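Local coordinates for NAD-dependent epimerase/dehydratase (PDB 3DHN), which probably acts as an NAD(P)-dependent oxidoreductase of the atypical short-chain dehydrogenase type, built on a Rossmann-like nucleotide-binding fold, at residues G169-R174 with V194-A199; G111-L116 with P162-R167; D181-I186 with R214-Y219. All coordinates share one frame; numbering follows the deposited sequence.

Contact 1: residues G169-R174 with V194-A199; sequences GVRTGR and VEDYAA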
loop_
_atom_site.group_PDB
_atom_site.type_symbol
_atom_site.label_atom_id
_atom_site.label_comp_id
_atom_site.label_asym_id
_atom_site.label_seq_id
_atom_site.Cartn_x
_atom_site.Cartn_y
_atom_site.Cartn_z
ATOM N N GLY A 169 1.811 -10.818 12.423
ATOM C CA GLY A 169 2.875 -11.112 13.367
ATOM C C GLY A 169 2.801 -10.158 14.535
ATOM O O GLY A 169 1.720 -9.887 15.065
ATOM N N VAL A 170 3.951 -9.632 14.933
ATOM C CA VAL A 170 4.021 -8.696 16.046
ATOM C C VAL A 170 4.413 -7.315 15.543
ATOM O O VAL A 170 5.091 -7.191 14.525
ATOM C CB VAL A 170 5.087 -9.143 17.080
ATOM C CG1 VAL A 170 5.168 -8.141 18.230
ATOM C CG2 VAL A 170 4.762 -10.544 17.594
ATOM N N ARG A 171 3.967 -6.283 16.254
ATOM C CA ARG A 171 4.317 -4.903 15.936
ATOM C C ARG A 171 5.567 -4.646 16.776
ATOM O O ARG A 171 5.478 -4.211 17.918
ATOM C CB ARG A 171 3.197 -3.943 16.361
ATOM C CG ARG A 171 3.468 -2.475 16.020
ATOM C CD ARG A 171 2.365 -1.555 16.540
ATOM N NE ARG A 171 2.544 -0.166 16.114
ATOM C CZ ARG A 171 3.604 0.580 16.408
ATOM N NH1 ARG A 171 4.592 0.078 17.136
ATOM N NH2 ARG A 171 3.683 1.833 15.974
ATOM N N THR A 172 6.732 -4.935 16.209
ATOM C CA THR A 172 7.994 -4.765 16.924
ATOM C C THR A 172 8.515 -3.335 16.916
ATOM O O THR A 172 9.124 -2.875 17.886
ATOM C CB THR A 172 9.089 -5.660 16.322
ATOM O OG1 THR A 172 9.521 -5.106 15.073
ATOM C CG2 THR A 172 8.554 -7.064 16.074
ATOM N N GLY A 173 8.284 -2.630 15.817
ATOM C CA GLY A 173 8.761 -1.268 15.710
ATOM C C GLY A 173 10.217 -1.262 15.268
ATOM O O GLY A 173 10.817 -0.203 15.112
ATOM N N ARG A 174 10.787 -2.448 15.064
ATOM C CA ARG A 174 12.180 -2.556 14.643
ATOM C C ARG A 174 12.327 -3.257 13.295
ATOM O O ARG A 174 11.938 -4.412 13.144
ATOM C CB ARG A 174 12.999 -3.307 15.698
ATOM C CG ARG A 174 13.072 -2.603 17.044
ATOM C CD ARG A 174 14.066 -3.290 17.977
ATOM N NE ARG A 174 15.441 -2.916 17.668
ATOM C CZ ARG A 174 16.351 -3.741 17.170
ATOM N NH1 ARG A 174 16.037 -5.000 16.922
ATOM N NH2 ARG A 174 17.576 -3.305 16.922
ATOM N N VAL A 194 2.619 -7.806 9.105
ATOM C CA VAL A 194 1.600 -6.911 8.581
ATOM C C VAL A 194 1.488 -5.700 9.505
ATOM O O VAL A 194 1.322 -4.572 9.049
ATOM C CB VAL A 194 0.227 -7.616 8.512
ATOM C CG1 VAL A 194 -0.867 -6.597 8.287
ATOM C CG2 VAL A 194 0.223 -8.632 7.382
ATOM N N GLU A 195 1.596 -5.940 10.805
ATOM C CA GLU A 195 1.504 -4.862 11.780
ATOM C C GLU A 195 2.667 -3.864 11.653
ATOM O O GLU A 195 2.456 -2.649 11.702
ATOM C CB GLU A 195 1.454 -5.438 13.199
ATOM C CG GLU A 195 0.192 -6.248 13.523
ATOM C CD GLU A 195 0.111 -7.566 12.767
ATOM O OE1 GLU A 195 1.171 -8.109 12.393
ATOM O OE2 GLU A 195 -1.018 -8.072 12.569
ATOM N N ASP A 196 3.890 -4.365 11.482
ATOM C CA ASP A 196 5.033 -3.455 11.339
ATOM C C ASP A 196 4.999 -2.703 10.015
ATOM O O ASP A 196 5.455 -1.552 9.936
ATOM C CB ASP A 196 6.369 -4.193 11.496
ATOM C CG ASP A 196 6.854 -4.217 12.941
ATOM O OD1 ASP A 196 6.624 -3.214 13.658
ATOM O OD2 ASP A 196 7.477 -5.223 13.363
ATOM N N TYR A 197 4.455 -3.340 8.977
ATOM C CA TYR A 197 4.337 -2.687 7.675
ATOM C C TYR A 197 3.355 -1.517 7.788
ATOM O O TYR A 197 3.563 -0.449 7.200
ATOM C CB TYR A 197 3.855 -3.689 6.612
ATOM C CG TYR A 197 3.503 -3.057 5.283
ATOM C CD1 TYR A 197 2.253 -2.468 5.070
ATOM C CD2 TYR A 197 4.436 -3.023 4.244
ATOM C CE1 TYR A 197 1.943 -1.859 3.846
ATOM C CE2 TYR A 197 4.143 -2.424 3.026
ATOM C CZ TYR A 197 2.894 -1.846 2.827
ATOM O OH TYR A 197 2.599 -1.274 1.604
ATOM N N ALA A 198 2.283 -1.710 8.549
ATOM C CA ALA A 198 1.293 -0.651 8.722
ATOM C C ALA A 198 1.865 0.507 9.532
ATOM O O ALA A 198 1.631 1.678 9.212
ATOM C CB ALA A 198 0.046 -1.199 9.409
ATOM N N ALA A 199 2.605 0.182 10.587
ATOM C CA ALA A 199 3.196 1.212 11.431
ATOM C C ALA A 199 4.100 2.110 10.606
ATOM O O ALA A 199 4.120 3.330 10.799
ATOM C CB ALA A 199 3.988 0.581 12.566
HETATM O O HOH W 1 -0.973 -10.637 14.246
#

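Contact 2: residues G111-L116 with P162-R167; sequences GGAGSL and PAADMR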
loop_
_atom_site.group_PDB
_atom_site.type_symbol
_atom_site.label_atom_id
_atom_site.label_comp_id
_atom_site.label_asym_id
_atom_site.label_seq_id
_atom_site.Cartn_x
_atom_site.Cartn_y
_atom_site.Cartn_z
ATOM N N GLY A 111 2.267 -1.451 -2.236
ATOM C CA GLY A 111 2.857 -2.079 -3.401
ATOM C C GLY A 111 3.107 -3.565 -3.214
ATOM O O GLY A 111 2.484 -4.201 -2.372
ATOM N N GLY A 112 4.022 -4.112 -4.015
ATOM C CA GLY A 112 4.359 -5.527 -3.933
ATOM C C GLY A 112 5.865 -5.700 -3.917
ATOM O O GLY A 112 6.596 -4.718 -3.989
ATOM N N ALA A 113 6.335 -6.940 -3.845
ATOM C CA ALA A 113 7.770 -7.204 -3.815
ATOM C C ALA A 113 8.320 -7.550 -5.196
ATOM O O ALA A 113 9.538 -7.576 -5.403
ATOM C CB ALA A 113 8.069 -8.340 -2.842
ATOM N N GLY A 114 7.420 -7.800 -6.138
ATOM C CA GLY A 114 7.835 -8.165 -7.480
ATOM C C GLY A 114 8.841 -7.252 -8.167
ATOM O O GLY A 114 9.762 -7.735 -8.832
ATOM N N SER A 115 8.677 -5.938 -8.020
ATOM C CA SER A 115 9.586 -4.992 -8.675
ATOM C C SER A 115 10.894 -4.725 -7.944
ATOM O O SER A 115 11.740 -3.982 -8.437
ATOM C CB SER A 115 8.864 -3.664 -8.932
ATOM O OG SER A 115 8.350 -3.116 -7.728
ATOM N N LEU A 116 11.062 -5.325 -6.770
ATOM C CA LEU A 116 12.281 -5.139 -5.995
ATOM C C LEU A 116 13.432 -5.922 -6.620
ATOM O O LEU A 116 13.216 -6.973 -7.223
ATOM C CB LEU A 116 12.071 -5.612 -4.547
ATOM C CG LEU A 116 11.147 -4.774 -3.650
ATOM C CD1 LEU A 116 10.900 -5.508 -2.336
ATOM C CD2 LEU A 116 11.782 -3.408 -3.383
ATOM N N PRO A 162 6.311 -4.071 0.221
ATOM C CA PRO A 162 6.536 -4.861 1.439
ATOM C C PRO A 162 7.615 -5.907 1.166
ATOM O O PRO A 162 8.073 -6.037 0.033
ATOM C CB PRO A 162 5.183 -5.531 1.670
ATOM C CG PRO A 162 4.655 -5.701 0.257
ATOM C CD PRO A 162 4.991 -4.368 -0.366
ATOM N N ALA A 163 8.011 -6.652 2.193
ATOM C CA ALA A 163 9.001 -7.718 2.037
ATOM C C ALA A 163 8.334 -8.860 1.260
ATOM O O ALA A 163 7.107 -8.945 1.220
ATOM C CB ALA A 163 9.465 -8.221 3.410
ATOM N N ALA A 164 9.132 -9.741 0.662
ATOM C CA ALA A 164 8.585 -10.849 -0.128
ATOM C C ALA A 164 7.563 -11.710 0.612
ATOM O O ALA A 164 6.612 -12.198 0.006
ATOM C CB ALA A 164 9.717 -11.727 -0.668
ATOM N N ASP A 165 7.743 -11.877 1.918
ATOM C CA ASP A 165 6.829 -12.684 2.720
ATOM C C ASP A 165 6.243 -11.867 3.878
ATOM O O ASP A 165 6.913 -11.627 4.885
ATOM C CB ASP A 165 7.571 -13.916 3.248
ATOM C CG ASP A 165 6.709 -14.801 4.125
ATOM O OD1 ASP A 165 5.488 -14.892 3.879
ATOM O OD2 ASP A 165 7.265 -15.429 5.055
HETATM N N MSE A 166 4.995 -11.436 3.719
HETATM C CA MSE A 166 4.310 -10.637 4.736
HETATM C C MSE A 166 3.087 -11.353 5.311
HETATM O O MSE A 166 2.179 -11.736 4.574
HETATM C CB MSE A 166 3.889 -9.285 4.148
HETATM C CG MSE A 166 3.043 -8.441 5.094
HETATM SE SE MSE A 166 2.862 -6.598 4.531
HETATM C CE MSE A 166 2.126 -6.888 2.757
ATOM N N ARG A 167 3.065 -11.512 6.633
ATOM C CA ARG A 167 1.970 -12.203 7.313
ATOM C C ARG A 167 1.700 -11.553 8.663
ATOM O O ARG A 167 2.493 -10.731 9.142
ATOM C CB ARG A 167 2.337 -13.669 7.563
ATOM C CG ARG A 167 3.359 -14.233 6.589
ATOM C CD ARG A 167 4.296 -15.228 7.273
ATOM N NE ARG A 167 4.009 -16.609 6.900
ATOM C CZ ARG A 167 4.742 -17.653 7.277
ATOM N NH1 ARG A 167 5.812 -17.472 8.041
ATOM N NH2 ARG A 167 4.401 -18.877 6.894
#

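Contact 3: residues D181-I186 with R214-Y219; sequences DMIVDI and RFTIGY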
loop_
_atom_site.group_PDB
_atom_site.type_symbol
_atom_site.label_atom_id
_atom_site.label_comp_id
_atom_site.label_asym_id
_atom_site.label_seq_id
_atom_site.Cartn_x
_atom_site.Cartn_y
_atom_site.Cartn_z
ATOM N N ASP A 181 16.235 -2.184 -3.366
ATOM C CA ASP A 181 16.744 -3.544 -3.194
ATOM C C ASP A 181 15.970 -4.286 -2.126
ATOM O O ASP A 181 15.670 -3.727 -1.074
ATOM C CB ASP A 181 18.221 -3.540 -2.794
ATOM C CG ASP A 181 19.129 -3.114 -3.920
ATOM O OD1 ASP A 181 18.726 -3.239 -5.098
ATOM O OD2 ASP A 181 20.256 -2.666 -3.622
HETATM N N MSE A 182 15.660 -5.548 -2.389
HETATM C CA MSE A 182 14.935 -6.367 -1.428
HETATM C C MSE A 182 15.742 -6.507 -0.132
HETATM O O MSE A 182 16.960 -6.724 -0.169
HETATM C CB MSE A 182 14.650 -7.750 -2.030
HETATM C CG MSE A 182 13.923 -8.709 -1.081
HETATM SE SE MSE A 182 13.266 -10.307 -1.988
HETATM C CE MSE A 182 11.748 -9.508 -2.864
ATOM N N ILE A 183 15.065 -6.372 1.003
ATOM C CA ILE A 183 15.712 -6.479 2.312
ATOM C C ILE A 183 15.650 -7.915 2.839
ATOM O O ILE A 183 14.563 -8.477 3.004
ATOM C CB ILE A 183 15.026 -5.562 3.369
ATOM C CG1 ILE A 183 14.983 -4.110 2.875
ATOM C CG2 ILE A 183 15.764 -5.668 4.697
ATOM C CD1 ILE A 183 16.346 -3.515 2.536
ATOM N N VAL A 184 16.810 -8.504 3.113
ATOM C CA VAL A 184 16.854 -9.873 3.621
ATOM C C VAL A 184 17.552 -9.948 4.972
ATOM O O VAL A 184 18.354 -9.079 5.315
ATOM C CB VAL A 184 17.595 -10.822 2.646
ATOM C CG1 VAL A 184 16.915 -10.810 1.281
ATOM C CG2 VAL A 184 19.055 -10.407 2.520
ATOM N N ASP A 185 17.238 -10.985 5.738
ATOM C CA ASP A 185 17.862 -11.178 7.038
ATOM C C ASP A 185 19.136 -12.006 6.870
ATOM O O ASP A 185 19.540 -12.324 5.751
ATOM C CB ASP A 185 16.895 -11.878 8.004
ATOM C CG ASP A 185 16.479 -13.255 7.523
ATOM O OD1 ASP A 185 17.113 -13.775 6.583
ATOM O OD2 ASP A 185 15.518 -13.818 8.098
ATOM N N ILE A 186 19.768 -12.347 7.990
ATOM C CA ILE A 186 21.006 -13.126 7.989
ATOM C C ILE A 186 20.866 -14.472 7.280
ATOM O O ILE A 186 21.812 -14.969 6.673
ATOM C CB ILE A 186 21.492 -13.363 9.445
ATOM C CG1 ILE A 186 22.553 -14.471 9.489
ATOM C CG2 ILE A 186 20.305 -13.704 10.337
ATOM C CD1 ILE A 186 23.918 -14.042 8.994
ATOM N N ARG A 214 9.395 4.900 -4.728
ATOM C CA ARG A 214 9.104 3.659 -4.026
ATOM C C ARG A 214 10.129 3.452 -2.920
ATOM O O ARG A 214 11.280 3.895 -3.041
ATOM C CB ARG A 214 9.176 2.481 -5.013
ATOM C CG ARG A 214 8.984 1.081 -4.400
ATOM C CD ARG A 214 10.310 0.449 -3.969
ATOM N NE ARG A 214 11.166 0.108 -5.103
ATOM C CZ ARG A 214 10.956 -0.899 -5.947
ATOM N NH1 ARG A 214 9.909 -1.700 -5.795
ATOM N NH2 ARG A 214 11.788 -1.094 -6.966
ATOM N N PHE A 215 9.700 2.823 -1.825
ATOM C CA PHE A 215 10.623 2.462 -0.757
ATOM C C PHE A 215 10.185 1.093 -0.251
ATOM O O PHE A 215 9.102 0.608 -0.619
ATOM C CB PHE A 215 10.724 3.533 0.361
ATOM C CG PHE A 215 9.551 3.599 1.302
ATOM C CD1 PHE A 215 8.334 4.141 0.902
ATOM C CD2 PHE A 215 9.702 3.203 2.630
ATOM C CE1 PHE A 215 7.286 4.292 1.815
ATOM C CE2 PHE A 215 8.666 3.349 3.543
ATOM C CZ PHE A 215 7.454 3.898 3.134
ATOM N N THR A 216 11.025 0.445 0.555
ATOM C CA THR A 216 10.714 -0.892 1.022
ATOM C C THR A 216 11.096 -1.145 2.478
ATOM O O THR A 216 11.699 -0.295 3.138
ATOM C CB THR A 216 11.385 -1.941 0.087
ATOM O OG1 THR A 216 10.920 -3.258 0.409
ATOM C CG2 THR A 216 12.907 -1.878 0.223
ATOM N N ILE A 217 10.754 -2.331 2.968
ATOM C CA ILE A 217 10.991 -2.676 4.359
ATOM C C ILE A 217 11.312 -4.162 4.519
ATOM O O ILE A 217 11.000 -4.972 3.637
ATOM C CB ILE A 217 9.715 -2.334 5.193
ATOM C CG1 ILE A 217 9.966 -2.523 6.684
ATOM C CG2 ILE A 217 8.542 -3.232 4.748
ATOM C CD1 ILE A 217 8.821 -2.015 7.562
ATOM N N GLY A 218 11.920 -4.514 5.649
ATOM C CA GLY A 218 12.250 -5.906 5.912
ATOM C C GLY A 218 12.973 -6.090 7.232
ATOM O O GLY A 218 13.637 -5.171 7.703
ATOM N N TYR A 219 12.845 -7.268 7.838
ATOM C CA TYR A 219 13.528 -7.548 9.099
ATOM C C TYR A 219 14.998 -7.895 8.843
ATOM O O TYR A 219 15.349 -8.403 7.776
ATOM C CB TYR A 219 12.869 -8.719 9.837
ATOM C CG TYR A 219 11.534 -8.405 10.480
ATOM C CD1 TYR A 219 11.365 -7.261 11.267
ATOM C CD2 TYR A 219 10.449 -9.279 10.341
ATOM C CE1 TYR A 219 10.142 -6.995 11.897
ATOM C CE2 TYR A 219 9.234 -9.028 10.965
ATOM C CZ TYR A 219 9.083 -7.887 11.737
ATOM O OH TYR A 219 7.869 -7.627 12.332
HETATM O O HOH W 2 12.225 -5.823 1.139
#

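Contact 1: residues G169-R174 with V194-A199
Asp196 OD2 is gripped by three hydrogen bonds: two from Thr172 and a third with the phenol of Tyr219, outside these segments. The Thr172 hydroxyl gives the shorter of the first pair, OG1 lying 2.7 Å from Asp196 OD2, while Thr172 N donates to the same OD2 over 3.0 Å. Both reach OD2 from above the carboxylate plane, nearly 30° out of it. The other oxygen, OD1, is used differently: Gly173 N meets it on its syn lone pair at 2.8 Å, with a fairly straight N-H...O angle of 160°. The buried carboxylate thus ties down the amides of two successive loop residues, and this dense set of donors, close to the start of helix 194-206, would probably favour its charged form.

The preceding helix residue, Glu195, holds the beginning of the segment. Its chain is bent at chi2, which brings OE1 to 2.8 Å from Gly169 N. A water donates to Gly169 O and, weakly, to Glu195 OE2, adding a second link on this side. The Arg171 chain, extended from CG to NE, runs along the helix from Glu195 CB, on which its own CB packs, to Ala199, whose methyl CB sits over one face of the guanidinium, 3.6 Å from Arg171 NH2; the charge itself is paired through NE with Glu23 of helix 14-25.

Thr172 OG1, in the crowded position between N and the carbonyl carbon (chi1 74°), also accepts from Arg174 N at 2.9 Å. The hydroxyl therefore closes an ST turn while donating to Asp196, a loop turn held against the first turn of a helix by that helix's own acidic side chains.

Contact 2: residues G111-L116 with P162-R167
In this Rossmann-like fold the neighbouring parallel strands 106-110 and 156-161 both finish at the C-terminal end of the sheet, and the two loops that emerge meet here without any hydrogen bond between them. Gly111 comes first, still paired through its backbone with Phe160. The next partner, Pro162, has no N-H to offer; instead its ring carbon CD lies against the carbonyl of Gly111, 3.2 Å from O, and CG touches the same oxygen more loosely. Gly112 follows the ring at van der Waals distance, its N 3.8 Å from Pro162 CD, and turns its own carbonyl to the hydroxyl of Ser161.

Ala113 carries the centre of the contact. Its CB points at the opposing loop and fits between Pro162 O and Ala164 CA, with the two alanine methyls farther apart, CB to CB 4.3 Å. Beyond it the chain folds back in a type I turn, closed by Leu116 N donating to Ala113 O at 3.0 Å. Ser115, within that turn, takes no part in the contact with Pro162 and bonds through OG to Arg214 of strand 213-218.

The turn brings Leu116 back toward the proline. With CG anti to the carbonyl carbon (chi1 -70°) and CD1 continuing in an extended line (chi2 172°), the branch reaches the peptide after Pro162. The carbonyl oxygen of Pro162 is thereby buried under hydrocarbon with no hydrogen-bonding partner in the model, Ala113 CB and Leu116 CD1 each lying 3.7 Å from Pro162 O.

Contact 3: residues D181-I186 with R214-Y219
Strand 213-218 runs beside strand 156-161 in the main sheet and pairs antiparallel with the outermost strand 176-178; the loop leaving that edge strand comes back alongside strand 213-218 as residues 181-186. The touching parts, 181-185 and 216-219, run in directions only 10° apart, yet no direct hydrogen bond joins them. A single water does so instead. It accepts from Ile183 N at 2.9 Å and donates both to Ile217 O, also at 2.9 Å, and to Thr216 OG1 at 3.0 Å.

Ile183 supplies the apolar core. Its CB points toward the strand and rests on the bare alpha carbon of Gly218, 3.8 Å from CA, an approach that the absence of a side chain at this glycine makes possible. The two branches spread from there: CG2, anti to the backbone N, lies beside Gly218 O, while CG1, anti to the carbonyl carbon (chi1 -55°), turns along the strand to the methyl of Thr216, with Ile183 CG1 and Thr216 CG2 4.0 Å apart. That methyl also touches Asp181 O. Thr216 keeps OG1 anti to its own N (chi1 -171°), so the hydroxyl can serve the water and Ser161 O of the adjacent strand while CG2 faces the isoleucine.

Farther on, Asp185 CB packs at 3.8 Å against Tyr219 O; the carboxylate turns to the backbone of Asn189, and the Tyr219 phenol reaches Asp196. Tyr219 O itself is buried without a partner in the model. The loop is therefore held to the strand by hydrophobic fit and one shared water rather than by sheet pairing, leaving at least one carbonyl uncompensated.

How the contacts relate
Contacts 2 and 3 lie closest, about 9 Å between centres, while contact 1 sits about 14 to 15 Å from either. Along the chain contact 2 closes before the other two open, whereas the segments of contacts 1 and 3 alternate, with helix 194-206 leading into strand 213-218. Each pair touches directly: Val194 N with Arg167 O between contacts 1 and 2, Arg174 O with Tyr219 CE1 between 1 and 3, and Leu116 CD1 with Thr216 OG1 between 2 and 3. Contact 2 thus joins the segments following strands 106-110 and 156-161, contact 1 seats the loop after strand 165-167 on helix 194-206, and contact 3 lays the loop after strand 176-178 along strand 213-218.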